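Local coordinates for protein 5'-Methylthioadenosine Nucleosidase (Arabidopsis thaliana, PDB 2QTT) that belongs to the phosphorylase superfamily of nucleosidases and phosphorylases, with an alpha/beta fold around a mixed, curled beta-sheet, at residues S27-V32 against K70-N75. Sequence-based numbering, arbitrary orientation.
Sequences SSVVFV and KDLRIN
Val29 lays its CG1 methyl against the CD2 branch of Leu72 at 3.8 Å, the two side chains crossing at a slant on one face of a parallel strand pair. The same methyl also reaches the CG1 of Ile74, more loosely. It can do so because CG1 sits between the backbone N and the carbonyl carbon (chi1 49°). Further along this face the ring of Phe31 has Ile74 CG2 obliquely beside CD1 at 4.4 Å, while helix 234-259 lies over Phe31, Ile74 and Leu72, with Ile256 touching both Phe31 and Ile74. The other branch of Leu72, CD1, rests near the carbonyl oxygen of Ser27.

Strand 28-32 and the start of strand 72-78 run in the same direction, their segment axes 19° apart, with Ser28 opposite Arg73, Val29 opposite Ile74 and Val30 opposite Asn75. The ladder zigzags: Arg73 N donates to Ser27 O (2.9 Å), Val29 N to Arg73 O, Asn75 N to Val29 O, and Phe31 N to Asn75 O at 2.8 Å. All four bonds are close to straight. Ser28 CA and Val30 CA add CH...O contacts to the backbone O of Arg73 and of Asn75, respectively.

On the opposite face Val30 CG1 meets Asn75 CB at 3.6 Å, and Ser28 CB lies 3.7 Å from Arg73 CB. A water bridges Ser28 OG and Asn75 ND2, 2.8 Å from each, and accepts from the amide; His66, on the neighbouring antiparallel strand 63-69, bonds to Asn75 OD1. On its far edge, strand 28-32 pairs with strand 110-119, which makes it an inner strand of the sheet. The Leu72, Ile74 and Phe31 face is thus apolar, whereas the other is mixed: Val30 and Asn75 pack against Leu106 of helix 92-106, and both ends of the buried amide are hydrogen-bonded, which probably fixes its rotation.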
loop_
_atom_site.group_PDB
_atom_site.type_symbol
_atom_site.label_atom_id
_atom_site.label_comp_id
_atom_site.label_asym_id
_atom_site.label_seq_id
_atom_site.Cartn_x
_atom_site.Cartn_y
_atom_site.Cartn_z
ATOM N N SER A 27 -16.729 19.772 9.616
ATOM C CA SER A 27 -16.754 20.721 8.495
ATOM C C SER A 27 -16.510 20.074 7.130
ATOM O O SER A 27 -17.052 20.533 6.117
ATOM C CB SER A 27 -15.822 21.915 8.746
ATOM O OG SER A 27 -14.502 21.521 9.059
ATOM N N SER A 28 -15.700 19.013 7.082
ATOM C CA SER A 28 -15.480 18.328 5.809
ATOM C C SER A 28 -15.353 16.806 5.908
ATOM O O SER A 28 -14.985 16.246 6.960
ATOM C CB SER A 28 -14.279 18.919 5.030
ATOM O OG SER A 28 -13.044 18.440 5.508
ATOM N N VAL A 29 -15.653 16.158 4.785
ATOM C CA VAL A 29 -15.477 14.720 4.637
ATOM C C VAL A 29 -14.718 14.407 3.347
ATOM O O VAL A 29 -14.907 15.090 2.329
ATOM C CB VAL A 29 -16.847 13.962 4.681
ATOM C CG1 VAL A 29 -17.875 14.599 3.753
ATOM C CG2 VAL A 29 -16.673 12.457 4.371
ATOM N N VAL A 30 -13.826 13.411 3.379
ATOM C CA VAL A 30 -13.325 12.902 2.100
ATOM C C VAL A 30 -13.798 11.460 1.887
ATOM O O VAL A 30 -13.715 10.608 2.790
ATOM C CB VAL A 30 -11.793 12.999 1.883
ATOM C CG1 VAL A 30 -11.283 14.442 1.941
ATOM C CG2 VAL A 30 -11.068 12.148 2.841
ATOM N N PHE A 31 -14.318 11.212 0.701
ATOM C CA PHE A 31 -14.645 9.854 0.261
ATOM C C PHE A 31 -13.459 9.304 -0.511
ATOM O O PHE A 31 -12.944 9.972 -1.420
ATOM C CB PHE A 31 -15.856 9.851 -0.671
ATOM C CG PHE A 31 -17.164 9.923 0.035
ATOM C CD1 PHE A 31 -17.659 11.155 0.471
ATOM C CD2 PHE A 31 -17.905 8.766 0.263
ATOM C CE1 PHE A 31 -18.889 11.241 1.126
ATOM C CE2 PHE A 31 -19.142 8.827 0.921
ATOM C CZ PHE A 31 -19.637 10.068 1.355
ATOM N N VAL A 32 -13.028 8.100 -0.155
ATOM C CA VAL A 32 -12.003 7.394 -0.943
ATOM C C VAL A 32 -12.742 6.307 -1.704
ATOM O O VAL A 32 -13.290 5.380 -1.107
ATOM C CB VAL A 32 -10.877 6.756 -0.067
ATOM C CG1 VAL A 32 -9.910 5.993 -0.939
ATOM C CG2 VAL A 32 -10.119 7.833 0.737
ATOM N N LYS A 70 -24.945 21.915 2.005
ATOM C CA LYS A 70 -25.409 22.593 3.209
ATOM C C LYS A 70 -24.124 22.998 3.923
ATOM O O LYS A 70 -23.257 23.600 3.311
ATOM C CB LYS A 70 -26.326 21.713 4.079
ATOM C CG LYS A 70 -27.699 21.451 3.435
ATOM C CD LYS A 70 -28.602 20.598 4.315
ATOM C CE LYS A 70 -29.938 20.282 3.616
ATOM N NZ LYS A 70 -30.946 19.782 4.618
ATOM N N ASP A 71 -23.983 22.641 5.199
ATOM C CA ASP A 71 -22.788 23.000 5.966
ATOM C C ASP A 71 -21.584 22.082 5.861
ATOM O O ASP A 71 -20.686 22.128 6.700
ATOM C CB ASP A 71 -23.225 23.195 7.418
ATOM C CG ASP A 71 -24.224 24.321 7.569
ATOM O OD1 ASP A 71 -24.210 25.248 6.715
ATOM O OD2 ASP A 71 -25.023 24.273 8.526
ATOM N N LEU A 72 -21.561 21.252 4.826
ATOM C CA LEU A 72 -20.493 20.287 4.708
ATOM C C LEU A 72 -19.711 20.371 3.398
ATOM O O LEU A 72 -20.295 20.344 2.313
ATOM C CB LEU A 72 -21.117 18.909 4.874
ATOM C CG LEU A 72 -20.172 17.751 5.170
ATOM C CD1 LEU A 72 -19.571 17.876 6.574
ATOM C CD2 LEU A 72 -20.941 16.448 5.020
ATOM N N ARG A 73 -18.391 20.463 3.519
ATOM C CA ARG A 73 -17.499 20.397 2.355
ATOM C C ARG A 73 -17.277 18.929 1.975
ATOM O O ARG A 73 -17.011 18.095 2.848
ATOM C CB ARG A 73 -16.176 21.112 2.654
ATOM C CG ARG A 73 -16.358 22.629 2.966
ATOM C CD ARG A 73 -15.049 23.315 3.350
ATOM N NE ARG A 73 -14.104 23.466 2.227
ATOM C CZ ARG A 73 -14.198 24.388 1.267
ATOM N NH1 ARG A 73 -15.202 25.254 1.254
ATOM N NH2 ARG A 73 -13.287 24.439 0.300
ATOM N N ILE A 74 -17.404 18.618 0.684
ATOM C CA ILE A 74 -17.318 17.219 0.200
ATOM C C ILE A 74 -16.196 17.040 -0.814
ATOM O O ILE A 74 -16.193 17.663 -1.896
ATOM C CB ILE A 74 -18.653 16.726 -0.427
ATOM C CG1 ILE A 74 -19.825 16.959 0.523
ATOM C CG2 ILE A 74 -18.566 15.228 -0.860
ATOM C CD1 ILE A 74 -21.162 16.755 -0.119
ATOM N N ASN A 75 -15.235 16.193 -0.463
ATOM C CA ASN A 75 -14.160 15.848 -1.374
ATOM C C ASN A 75 -14.260 14.363 -1.727
ATOM O O ASN A 75 -14.418 13.530 -0.842
ATOM C CB ASN A 75 -12.816 16.221 -0.742
ATOM C CG ASN A 75 -12.650 17.716 -0.597
ATOM O OD1 ASN A 75 -12.631 18.430 -1.585
ATOM N ND2 ASN A 75 -12.517 18.198 0.639
HETATM O O HOH W 1 -11.667 17.587 3.267
#